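Local atomic coordinates of acetolactate synthase isozyme 1 large subunit (Escherichia coli, PDB entry 6LPI), a protein that is the large subunit of a thiamine diphosphate-dependent enzyme that binds thiamine diphosphate, a magnesium ion and flavin-adenine dinucleotide. Residues B[193-201]-B[323-334]; B[14-22]-B[41-49]. All blocks are in the same frame, centred on the assembly; numbering follows the deposited sequence.

Contact 1 of 2, residues B[193-201]-B[323-334]. With FAD (flavin-adenine dinucleotide), chain I.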
loop_
_atom_site.group_PDB
_atom_site.type_symbol
_atom_site.label_atom_id
_atom_site.label_comp_id
_atom_site.label_asym_id
_atom_site.label_seq_id
_atom_site.Cartn_x
_atom_site.Cartn_y
_atom_site.Cartn_z
ATOM N N ALA B 193 -10.427 -14.066 -10.211
ATOM C CA ALA B 193 -9.605 -13.171 -11.007
ATOM C C ALA B 193 -10.141 -13.056 -12.437
ATOM O O ALA B 193 -10.824 -13.959 -12.932
ATOM C CB ALA B 193 -8.155 -13.654 -11.028
ATOM N N PRO B 194 -9.847 -11.944 -13.110
ATOM C CA PRO B 194 -10.313 -11.743 -14.491
ATOM C C PRO B 194 -9.807 -12.797 -15.471
ATOM O O PRO B 194 -8.743 -13.399 -15.302
ATOM C CB PRO B 194 -9.741 -10.363 -14.853
ATOM C CG PRO B 194 -9.493 -9.688 -13.552
ATOM C CD PRO B 194 -9.128 -10.772 -12.582
ATOM N N ALA B 195 -10.570 -12.969 -16.553
ATOM C CA ALA B 195 -10.141 -13.799 -17.669
ATOM C C ALA B 195 -9.282 -12.985 -18.627
ATOM O O ALA B 195 -9.328 -11.751 -18.652
ATOM C CB ALA B 195 -11.341 -14.370 -18.419
ATOM N N PHE B 196 -8.513 -13.694 -19.448
ATOM C CA PHE B 196 -7.603 -13.028 -20.363
ATOM C C PHE B 196 -7.329 -13.921 -21.559
ATOM O O PHE B 196 -7.156 -15.131 -21.411
ATOM C CB PHE B 196 -6.305 -12.670 -19.645
ATOM C CG PHE B 196 -5.768 -13.777 -18.783
ATOM C CD1 PHE B 196 -4.838 -14.662 -19.279
ATOM C CD2 PHE B 196 -6.196 -13.932 -17.473
ATOM C CE1 PHE B 196 -4.326 -15.682 -18.487
ATOM C CE2 PHE B 196 -5.693 -14.945 -16.673
ATOM C CZ PHE B 196 -4.758 -15.820 -17.177
ATOM N N SER B 197 -7.223 -13.303 -22.730
ATOM C CA SER B 197 -7.110 -14.054 -23.968
ATOM C C SER B 197 -5.765 -14.763 -24.085
ATOM O O SER B 197 -4.716 -14.228 -23.704
ATOM C CB SER B 197 -7.298 -13.125 -25.165
ATOM O OG SER B 197 -6.211 -12.225 -25.275
ATOM N N GLU B 198 -5.811 -15.970 -24.656
ATOM C CA GLU B 198 -4.601 -16.723 -24.952
ATOM C C GLU B 198 -3.778 -16.044 -26.048
ATOM O O GLU B 198 -2.551 -16.198 -26.083
ATOM C CB GLU B 198 -4.988 -18.153 -25.351
ATOM C CG GLU B 198 -3.836 -19.141 -25.506
ATOM C CD GLU B 198 -4.044 -20.110 -26.666
ATOM O OE1 GLU B 198 -3.157 -20.954 -26.908
ATOM O OE2 GLU B 198 -5.097 -20.032 -27.337
ATOM N N GLU B 199 -4.417 -15.258 -26.926
ATOM C CA GLU B 199 -3.658 -14.524 -27.936
ATOM C C GLU B 199 -2.727 -13.509 -27.282
ATOM O O GLU B 199 -1.603 -13.288 -27.745
ATOM C CB GLU B 199 -4.606 -13.830 -28.919
ATOM C CG GLU B 199 -4.090 -12.460 -29.391
ATOM C CD GLU B 199 -4.804 -11.889 -30.622
ATOM O OE1 GLU B 199 -6.047 -12.018 -30.726
ATOM O OE2 GLU B 199 -4.106 -11.291 -31.476
ATOM N N SER B 200 -3.197 -12.860 -26.220
ATOM C CA SER B 200 -2.376 -11.930 -25.449
ATOM C C SER B 200 -1.117 -12.595 -24.897
ATOM O O SER B 200 -0.010 -12.061 -25.036
ATOM C CB SER B 200 -3.218 -11.373 -24.331
ATOM O OG SER B 200 -4.470 -11.007 -24.845
ATOM N N ILE B 201 -1.280 -13.726 -24.197
ATOM C CA ILE B 201 -0.131 -14.468 -23.676
ATOM C C ILE B 201 0.800 -14.910 -24.800
ATOM O O ILE B 201 2.027 -14.848 -24.660
ATOM C CB ILE B 201 -0.601 -15.663 -22.816
ATOM C CG1 ILE B 201 -1.190 -15.176 -21.492
ATOM C CG2 ILE B 201 0.526 -16.636 -22.551
ATOM C CD1 ILE B 201 -2.620 -14.874 -21.570
ATOM N N ILE B 323 -2.632 -6.942 -20.219
ATOM C CA ILE B 323 -3.431 -8.019 -19.660
ATOM C C ILE B 323 -3.976 -7.526 -18.339
ATOM O O ILE B 323 -3.206 -7.067 -17.487
ATOM C CB ILE B 323 -2.583 -9.273 -19.402
ATOM C CG1 ILE B 323 -1.996 -9.796 -20.699
ATOM C CG2 ILE B 323 -3.400 -10.350 -18.670
ATOM C CD1 ILE B 323 -2.781 -10.822 -21.265
ATOM N N GLN B 324 -5.280 -7.650 -18.151
ATOM C CA GLN B 324 -5.873 -7.358 -16.853
ATOM C C GLN B 324 -6.072 -8.717 -16.218
ATOM O O GLN B 324 -7.025 -9.431 -16.539
ATOM C CB GLN B 324 -7.189 -6.612 -16.951
ATOM C CG GLN B 324 -7.775 -6.453 -15.589
ATOM C CD GLN B 324 -9.242 -6.229 -15.620
ATOM O OE1 GLN B 324 -9.855 -6.250 -16.685
ATOM N NE2 GLN B 324 -9.826 -5.990 -14.451
ATOM N N ALA B 325 -5.187 -9.071 -15.302
ATOM C CA ALA B 325 -5.262 -10.393 -14.710
ATOM C C ALA B 325 -4.404 -10.434 -13.460
ATOM O O ALA B 325 -3.685 -9.483 -13.138
ATOM C CB ALA B 325 -4.786 -11.451 -15.701
ATOM N N ASP B 326 -4.528 -11.541 -12.739
ATOM C CA ASP B 326 -3.597 -11.861 -11.672
ATOM C C ASP B 326 -2.272 -12.360 -12.250
ATOM O O ASP B 326 -2.259 -13.177 -13.171
ATOM C CB ASP B 326 -4.215 -12.907 -10.759
ATOM C CG ASP B 326 -3.198 -13.546 -9.876
ATOM O OD1 ASP B 326 -2.998 -13.047 -8.748
ATOM O OD2 ASP B 326 -2.595 -14.541 -10.323
ATOM N N VAL B 327 -1.149 -11.881 -11.697
ATOM C CA VAL B 327 0.159 -12.229 -12.268
ATOM C C VAL B 327 0.398 -13.737 -12.245
ATOM O O VAL B 327 0.969 -14.299 -13.186
ATOM C CB VAL B 327 1.305 -11.514 -11.541
ATOM C CG1 VAL B 327 2.538 -11.500 -12.439
ATOM C CG2 VAL B 327 0.924 -10.133 -11.190
ATOM N N ASP B 328 -0.001 -14.411 -11.167
ATOM C CA ASP B 328 0.229 -15.849 -11.081
ATOM C C ASP B 328 -0.398 -16.555 -12.268
ATOM O O ASP B 328 0.278 -17.283 -12.996
ATOM C CB ASP B 328 -0.348 -16.413 -9.781
ATOM C CG ASP B 328 0.450 -17.576 -9.228
ATOM O OD1 ASP B 328 1.637 -17.715 -9.589
ATOM O OD2 ASP B 328 -0.133 -18.361 -8.441
ATOM N N ASP B 329 -1.692 -16.329 -12.493
ATOM C CA ASP B 329 -2.391 -17.041 -13.560
ATOM C C ASP B 329 -1.767 -16.769 -14.927
ATOM O O ASP B 329 -1.619 -17.685 -15.758
ATOM C CB ASP B 329 -3.866 -16.651 -13.521
ATOM C CG ASP B 329 -4.516 -16.984 -12.185
ATOM O OD1 ASP B 329 -4.165 -18.031 -11.583
ATOM O OD2 ASP B 329 -5.352 -16.176 -11.725
ATOM N N VAL B 330 -1.308 -15.539 -15.143
ATOM C CA VAL B 330 -0.679 -15.208 -16.412
ATOM C C VAL B 330 0.643 -15.956 -16.543
ATOM O O VAL B 330 0.850 -16.719 -17.490
ATOM C CB VAL B 330 -0.474 -13.687 -16.520
ATOM C CG1 VAL B 330 0.591 -13.350 -17.561
ATOM C CG2 VAL B 330 -1.784 -12.975 -16.790
ATOM N N LEU B 331 1.520 -15.812 -15.545
ATOM C CA LEU B 331 2.833 -16.452 -15.575
ATOM C C LEU B 331 2.720 -17.969 -15.684
ATOM O O LEU B 331 3.578 -18.621 -16.292
ATOM C CB LEU B 331 3.583 -16.076 -14.300
ATOM C CG LEU B 331 3.968 -14.604 -14.191
ATOM C CD1 LEU B 331 4.908 -14.392 -13.040
ATOM C CD2 LEU B 331 4.625 -14.146 -15.474
ATOM N N ALA B 332 1.688 -18.548 -15.079
ATOM C CA ALA B 332 1.393 -19.953 -15.310
ATOM C C ALA B 332 1.121 -20.202 -16.784
ATOM O O ALA B 332 1.673 -21.127 -17.383
ATOM C CB ALA B 332 0.219 -20.401 -14.444
ATOM N N GLN B 333 0.331 -19.347 -17.415
ATOM C CA GLN B 333 0.064 -19.654 -18.811
ATOM C C GLN B 333 1.179 -19.173 -19.742
ATOM O O GLN B 333 1.147 -19.485 -20.936
ATOM C CB GLN B 333 -1.290 -19.053 -19.180
ATOM C CG GLN B 333 -2.444 -20.056 -19.121
ATOM C CD GLN B 333 -3.762 -19.431 -19.554
ATOM O OE1 GLN B 333 -3.940 -19.021 -20.697
ATOM N NE2 GLN B 333 -4.707 -19.362 -18.613
ATOM N N LEU B 334 2.183 -18.462 -19.229
ATOM C CA LEU B 334 3.204 -17.839 -20.065
ATOM C C LEU B 334 4.569 -18.494 -19.995
ATOM O O LEU B 334 5.235 -18.612 -21.027
ATOM C CB LEU B 334 3.373 -16.361 -19.691
ATOM C CG LEU B 334 4.477 -15.608 -20.455
ATOM C CD1 LEU B 334 4.110 -15.394 -21.926
ATOM C CD2 LEU B 334 4.820 -14.269 -19.802
HETATM P PA FAD I . 2.153 -0.601 -5.750
HETATM O O1A FAD I . 2.887 -1.315 -4.685
HETATM O O2A FAD I . 1.063 0.345 -5.319
HETATM O O5B FAD I . 1.625 -1.806 -6.625
HETATM C C5B FAD I . 0.216 -2.063 -6.785
HETATM C C4B FAD I . -0.015 -2.412 -8.230
HETATM O O4B FAD I . -0.007 -3.854 -8.409
HETATM C C3B FAD I . -1.350 -1.936 -8.792
HETATM O O3B FAD I . -1.154 -1.534 -10.148
HETATM C C2B FAD I . -2.228 -3.179 -8.607
HETATM O O2B FAD I . -3.379 -3.221 -9.437
HETATM C C1B FAD I . -1.224 -4.249 -9.012
HETATM N N9A FAD I . -1.544 -5.599 -8.581
HETATM C C8A FAD I . -1.825 -6.031 -7.312
HETATM N N7A FAD I . -2.056 -7.322 -7.226
HETATM C C5A FAD I . -1.916 -7.769 -8.531
HETATM C C6A FAD I . -2.042 -9.043 -9.120
HETATM N N6A FAD I . -2.349 -10.151 -8.440
HETATM N N1A FAD I . -1.852 -9.140 -10.455
HETATM C C2A FAD I . -1.552 -8.036 -11.144
HETATM N N3A FAD I . -1.400 -6.788 -10.699
HETATM C C4A FAD I . -1.602 -6.718 -9.377
HETATM N N1 FAD I . 9.665 3.763 -5.409
HETATM C C2 FAD I . 10.539 3.367 -6.377
HETATM O O2 FAD I . 10.232 2.506 -7.192
HETATM N N3 FAD I . 11.801 3.929 -6.444
HETATM C C4 FAD I . 12.303 4.895 -5.598
HETATM O O4 FAD I . 13.446 5.316 -5.754
HETATM C C4X FAD I . 11.360 5.321 -4.574
HETATM N N5 FAD I . 11.745 6.241 -3.715
HETATM C C5X FAD I . 10.845 6.626 -2.729
HETATM C C6 FAD I . 11.233 7.593 -1.799
HETATM C C7 FAD I . 10.365 7.999 -0.785
HETATM C C7M FAD I . 10.805 9.055 0.192
HETATM C C8 FAD I . 9.081 7.434 -0.702
HETATM C C8M FAD I . 8.114 7.867 0.374
HETATM C C9 FAD I . 8.692 6.471 -1.630
HETATM C C9A FAD I . 9.556 6.072 -2.643
HETATM N N10 FAD I . 9.187 5.096 -3.593
HETATM C C10 FAD I . 10.062 4.695 -4.567
HETATM C "C1'" FAD I . 7.865 4.471 -3.554
HETATM C "C2'" FAD I . 6.889 5.102 -4.535
HETATM O "O2'" FAD I . 6.299 6.269 -3.962
HETATM C "C3'" FAD I . 5.776 4.104 -4.855
HETATM O "O3'" FAD I . 5.143 3.694 -3.648
HETATM C "C4'" FAD I . 6.242 2.859 -5.600
HETATM O "O4'" FAD I . 7.257 3.232 -6.525
HETATM C "C5'" FAD I . 5.114 2.176 -6.335
HETATM O "O5'" FAD I . 5.493 0.819 -6.624
HETATM P P FAD I . 4.495 -0.152 -7.317
HETATM O O1P FAD I . 4.411 0.209 -8.800
HETATM O O2P FAD I . 4.821 -1.424 -6.984
HETATM O O3P FAD I . 3.155 0.248 -6.640
#

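Contact 2 of 2, residues B[14-22]-B[41-49]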
loop_
_atom_site.group_PDB
_atom_site.type_symbol
_atom_site.label_atom_id
_atom_site.label_comp_id
_atom_site.label_asym_id
_atom_site.label_seq_id
_atom_site.Cartn_x
_atom_site.Cartn_y
_atom_site.Cartn_z
ATOM N N THR B 14 -27.549 -9.999 18.959
ATOM C CA THR B 14 -27.488 -8.550 18.835
ATOM C C THR B 14 -26.465 -8.180 17.756
ATOM O O THR B 14 -25.514 -8.919 17.495
ATOM C CB THR B 14 -27.119 -7.873 20.150
ATOM O OG1 THR B 14 -25.820 -8.304 20.590
ATOM C CG2 THR B 14 -28.158 -8.203 21.199
ATOM N N GLY B 15 -26.657 -7.014 17.141
ATOM C CA GLY B 15 -25.721 -6.568 16.113
ATOM C C GLY B 15 -24.265 -6.685 16.519
ATOM O O GLY B 15 -23.434 -7.186 15.749
ATOM N N ALA B 16 -23.938 -6.268 17.746
ATOM C CA ALA B 16 -22.559 -6.378 18.224
ATOM C C ALA B 16 -22.111 -7.841 18.282
ATOM O O ALA B 16 -21.030 -8.199 17.783
ATOM C CB ALA B 16 -22.429 -5.702 19.585
ATOM N N GLU B 17 -22.934 -8.703 18.888
ATOM C CA GLU B 17 -22.605 -10.123 18.931
ATOM C C GLU B 17 -22.483 -10.714 17.535
ATOM O O GLU B 17 -21.644 -11.596 17.311
ATOM C CB GLU B 17 -23.638 -10.904 19.760
ATOM C CG GLU B 17 -23.749 -10.431 21.199
ATOM C CD GLU B 17 -24.891 -11.073 21.955
ATOM O OE1 GLU B 17 -25.821 -11.569 21.288
ATOM O OE2 GLU B 17 -24.848 -11.100 23.213
ATOM N N PHE B 18 -23.286 -10.249 16.577
ATOM C CA PHE B 18 -23.121 -10.768 15.224
ATOM C C PHE B 18 -21.804 -10.326 14.621
ATOM O O PHE B 18 -21.171 -11.087 13.882
ATOM C CB PHE B 18 -24.245 -10.342 14.298
ATOM C CG PHE B 18 -24.013 -10.776 12.887
ATOM C CD1 PHE B 18 -24.369 -12.043 12.474
ATOM C CD2 PHE B 18 -23.381 -9.937 11.987
ATOM C CE1 PHE B 18 -24.128 -12.453 11.184
ATOM C CE2 PHE B 18 -23.135 -10.344 10.712
ATOM C CZ PHE B 18 -23.507 -11.605 10.308
ATOM N N ILE B 19 -21.404 -9.081 14.865
ATOM C CA ILE B 19 -20.133 -8.618 14.325
ATOM C C ILE B 19 -19.008 -9.506 14.828
ATOM O O ILE B 19 -18.181 -10.000 14.050
ATOM C CB ILE B 19 -19.895 -7.147 14.698
ATOM C CG1 ILE B 19 -20.808 -6.234 13.888
ATOM C CG2 ILE B 19 -18.461 -6.782 14.423
ATOM C CD1 ILE B 19 -21.116 -4.955 14.608
ATOM N N VAL B 20 -18.985 -9.748 16.140
ATOM C CA VAL B 20 -17.937 -10.586 16.717
ATOM C C VAL B 20 -17.996 -11.999 16.156
ATOM O O VAL B 20 -16.963 -12.588 15.816
ATOM C CB VAL B 20 -18.048 -10.592 18.252
ATOM C CG1 VAL B 20 -17.005 -11.538 18.849
ATOM C CG2 VAL B 20 -17.849 -9.181 18.775
ATOM N N HIS B 21 -19.200 -12.556 16.033
ATOM C CA HIS B 21 -19.333 -13.919 15.533
ATOM C C HIS B 21 -18.818 -14.031 14.106
ATOM O O HIS B 21 -18.072 -14.960 13.768
ATOM C CB HIS B 21 -20.793 -14.335 15.616
ATOM C CG HIS B 21 -21.055 -15.718 15.123
ATOM N ND1 HIS B 21 -22.062 -16.014 14.228
ATOM C CD2 HIS B 21 -20.454 -16.896 15.417
ATOM C CE1 HIS B 21 -22.069 -17.313 13.992
ATOM N NE2 HIS B 21 -21.102 -17.870 14.698
ATOM N N PHE B 22 -19.177 -13.059 13.268
ATOM C CA PHE B 22 -18.709 -13.027 11.891
ATOM C C PHE B 22 -17.191 -12.940 11.847
ATOM O O PHE B 22 -16.534 -13.668 11.088
ATOM C CB PHE B 22 -19.369 -11.844 11.174
ATOM C CG PHE B 22 -18.957 -11.672 9.724
ATOM C CD1 PHE B 22 -17.811 -10.949 9.381
ATOM C CD2 PHE B 22 -19.737 -12.203 8.701
ATOM C CE1 PHE B 22 -17.435 -10.798 8.048
ATOM C CE2 PHE B 22 -19.362 -12.047 7.358
ATOM C CZ PHE B 22 -18.218 -11.351 7.036
ATOM N N PRO B 41 -20.868 -1.213 22.733
ATOM C CA PRO B 41 -21.565 -2.507 22.587
ATOM C C PRO B 41 -20.716 -3.602 21.945
ATOM O O PRO B 41 -20.662 -4.720 22.475
ATOM C CB PRO B 41 -22.786 -2.140 21.739
ATOM C CG PRO B 41 -23.052 -0.731 22.085
ATOM C CD PRO B 41 -21.702 -0.098 22.248
ATOM N N VAL B 42 -20.046 -3.318 20.823
ATOM C CA VAL B 42 -19.212 -4.346 20.202
ATOM C C VAL B 42 -18.154 -4.812 21.191
ATOM O O VAL B 42 -17.928 -6.020 21.368
ATOM C CB VAL B 42 -18.591 -3.825 18.892
ATOM C CG1 VAL B 42 -17.739 -4.888 18.233
ATOM C CG2 VAL B 42 -19.686 -3.419 17.944
ATOM N N TYR B 43 -17.531 -3.864 21.891
ATOM C CA TYR B 43 -16.554 -4.229 22.900
ATOM C C TYR B 43 -17.167 -5.160 23.943
ATOM O O TYR B 43 -16.542 -6.154 24.344
ATOM C CB TYR B 43 -15.965 -2.964 23.520
ATOM C CG TYR B 43 -14.759 -2.490 22.756
ATOM C CD1 TYR B 43 -14.884 -1.642 21.650
ATOM C CD2 TYR B 43 -13.487 -2.922 23.096
ATOM C CE1 TYR B 43 -13.759 -1.226 20.923
ATOM C CE2 TYR B 43 -12.364 -2.498 22.379
ATOM C CZ TYR B 43 -12.508 -1.651 21.306
ATOM O OH TYR B 43 -11.395 -1.259 20.600
ATOM N N ASP B 44 -18.415 -4.901 24.344
ATOM C CA ASP B 44 -19.099 -5.813 25.256
ATOM C C ASP B 44 -19.107 -7.220 24.685
ATOM O O ASP B 44 -18.576 -8.158 25.294
ATOM C CB ASP B 44 -20.524 -5.342 25.502
ATOM C CG ASP B 44 -21.111 -5.934 26.742
ATOM O OD1 ASP B 44 -20.711 -5.478 27.835
ATOM O OD2 ASP B 44 -21.959 -6.845 26.630
ATOM N N ALA B 45 -19.619 -7.359 23.456
ATOM C CA ALA B 45 -19.616 -8.657 22.797
ATOM C C ALA B 45 -18.198 -9.186 22.674
ATOM O O ALA B 45 -17.941 -10.378 22.897
ATOM C CB ALA B 45 -20.271 -8.552 21.420
ATOM N N LEU B 46 -17.249 -8.298 22.383
ATOM C CA LEU B 46 -15.901 -8.772 22.154
ATOM C C LEU B 46 -15.271 -9.286 23.438
ATOM O O LEU B 46 -14.431 -10.198 23.386
ATOM C CB LEU B 46 -15.074 -7.658 21.519
ATOM C CG LEU B 46 -13.666 -8.051 21.133
ATOM C CD1 LEU B 46 -13.808 -9.029 19.992
ATOM C CD2 LEU B 46 -12.868 -6.817 20.680
ATOM N N SER B 47 -15.724 -8.797 24.598
ATOM C CA SER B 47 -15.167 -9.332 25.829
ATOM C C SER B 47 -15.417 -10.824 25.951
ATOM O O SER B 47 -14.614 -11.524 26.576
ATOM C CB SER B 47 -15.729 -8.588 27.033
ATOM O OG SER B 47 -17.090 -8.914 27.237
ATOM N N GLN B 48 -16.475 -11.326 25.306
ATOM C CA GLN B 48 -16.947 -12.698 25.449
ATOM C C GLN B 48 -16.301 -13.679 24.480
ATOM O O GLN B 48 -16.532 -14.883 24.611
ATOM C CB GLN B 48 -18.456 -12.754 25.230
ATOM C CG GLN B 48 -19.310 -12.470 26.438
ATOM C CD GLN B 48 -20.727 -12.108 26.036
ATOM O OE1 GLN B 48 -21.496 -11.582 26.840
ATOM N NE2 GLN B 48 -21.078 -12.372 24.783
ATOM N N SER B 49 -15.558 -13.202 23.483
ATOM C CA SER B 49 -14.966 -14.090 22.493
ATOM C C SER B 49 -13.857 -14.899 23.143
ATOM O O SER B 49 -13.020 -14.359 23.868
ATOM C CB SER B 49 -14.427 -13.288 21.302
ATOM O OG SER B 49 -13.910 -14.117 20.261
#

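Contact 1 of 2, residues B[193-201]-B[323-334]
Phe196 packs on Ala325 and Val330 where the chain leading into helix 198-210 runs past strand 321-324 and helix 327-334 of a Rossmann-like central domain. Strand 321-324 is an outermost strand of that domain's six-stranded parallel sheet, and helix 327-334 follows it directly. Apolar contacts carry most of the interface. With chi1 at 45°, CG of Phe196 sits between its backbone N and carbonyl carbon, and the ring lies against Ala325 and Val330. Over one ring face stands Val330 CG2, 4.1 Å from the ring centroid and 11° off the normal, a CH-pi contact. Asp329 CB meets the ring at its edge, 3.9 Å from Phe196 CZ, whereas Ala325 CB comes in obliquely. At the helical end, Ile201 CG2 lies 3.8 Å from Leu334 CD1, and the Ile201 and Ile323 side chains cross at about a right angle.

Amides frame this core. The Gln333 amide, tilted 29° from the Phe196 ring, brings NE2 to 3.7 Å from CE1. Pro194 CG lies beside the amide of Gln324, whose OE1 is hydrogen-bonded to Arg310.

The hydrogen bonds to the cofactor and the one that caps helix 327-334 are made by 323-334, beside the apolar interface. Val327 N donates to FAD N1A at 3.1 Å. Asp326 is the N-cap: OD2 accepts from Asp329 N at 3.0 Å, while OD1 accepts from FAD N6A at 3.0 Å.

Contact 2 of 2, residues B[14-22]-B[41-49]
Val20 stands with CG1 anti to its backbone N (chi1 176°), which leaves CG2 beside that N and lets the two methyls serve different partners across the contact. CG2 reaches Ala45 CB at 3.6 Å and also lies near Leu46 CB and Val42 CG1. This is helix-helix packing within the N-terminal thiamine diphosphate-binding domain, an alpha/beta fold in which strand 30-33 of the parallel sheet lies between the two helices in sequence. Segments 15-22 and 41-47 cross at -53°, with axes 7.9 Å apart at closest approach.

Small side chains make such proximity possible. Ala16 CB sits against the backbone of Pro41 and Val42, 3.5 Å from Val42 CA, and Ala45 CB faces back to the turn of Ala16 and Glu17. Val42 also carries CG2 anti to its carbonyl carbon, placing this methyl 3.9 Å from Ile19 CD1; the two side chains meet at about a right angle. Beyond this pair, Ile19 touches Met151 of helix 147-159.

At the helix start, Thr14 and Glu17 form a capping box. Its firmer half runs from Thr14 N to Glu17 OE1 at 3.3 Å, the donor standing above the carboxylate plane; the return bond, Glu17 N to Thr14 OG1, is weak. Glu17 CG passes 4.0 Å from Ala45 CB. Nearer the end of helix 40-47, Val20 CG1 lies 4.0 Å from CB of Ser49, whose OG is hydrogen-bonded to Glu24 OE1.

The two contacts illustrate how one chain packs its helices differently in separate alpha/beta domains. Contact 2 is the more buried, joining two helices of the N-terminal domain mainly by alanine and valine methyls, some of them resting on backbone. Contact 1 is partly buried: an extended entry segment and the start of a helix lie along an edge strand and its following helix in the central domain, with an aromatic ring and amides taking part. They share no element. The centres of contact 1 and contact 2 are about 41 Å apart. Both include a capped helix start, yet only in contact 1 does the capping residue also hold a cofactor, the flavin-adenine dinucleotide.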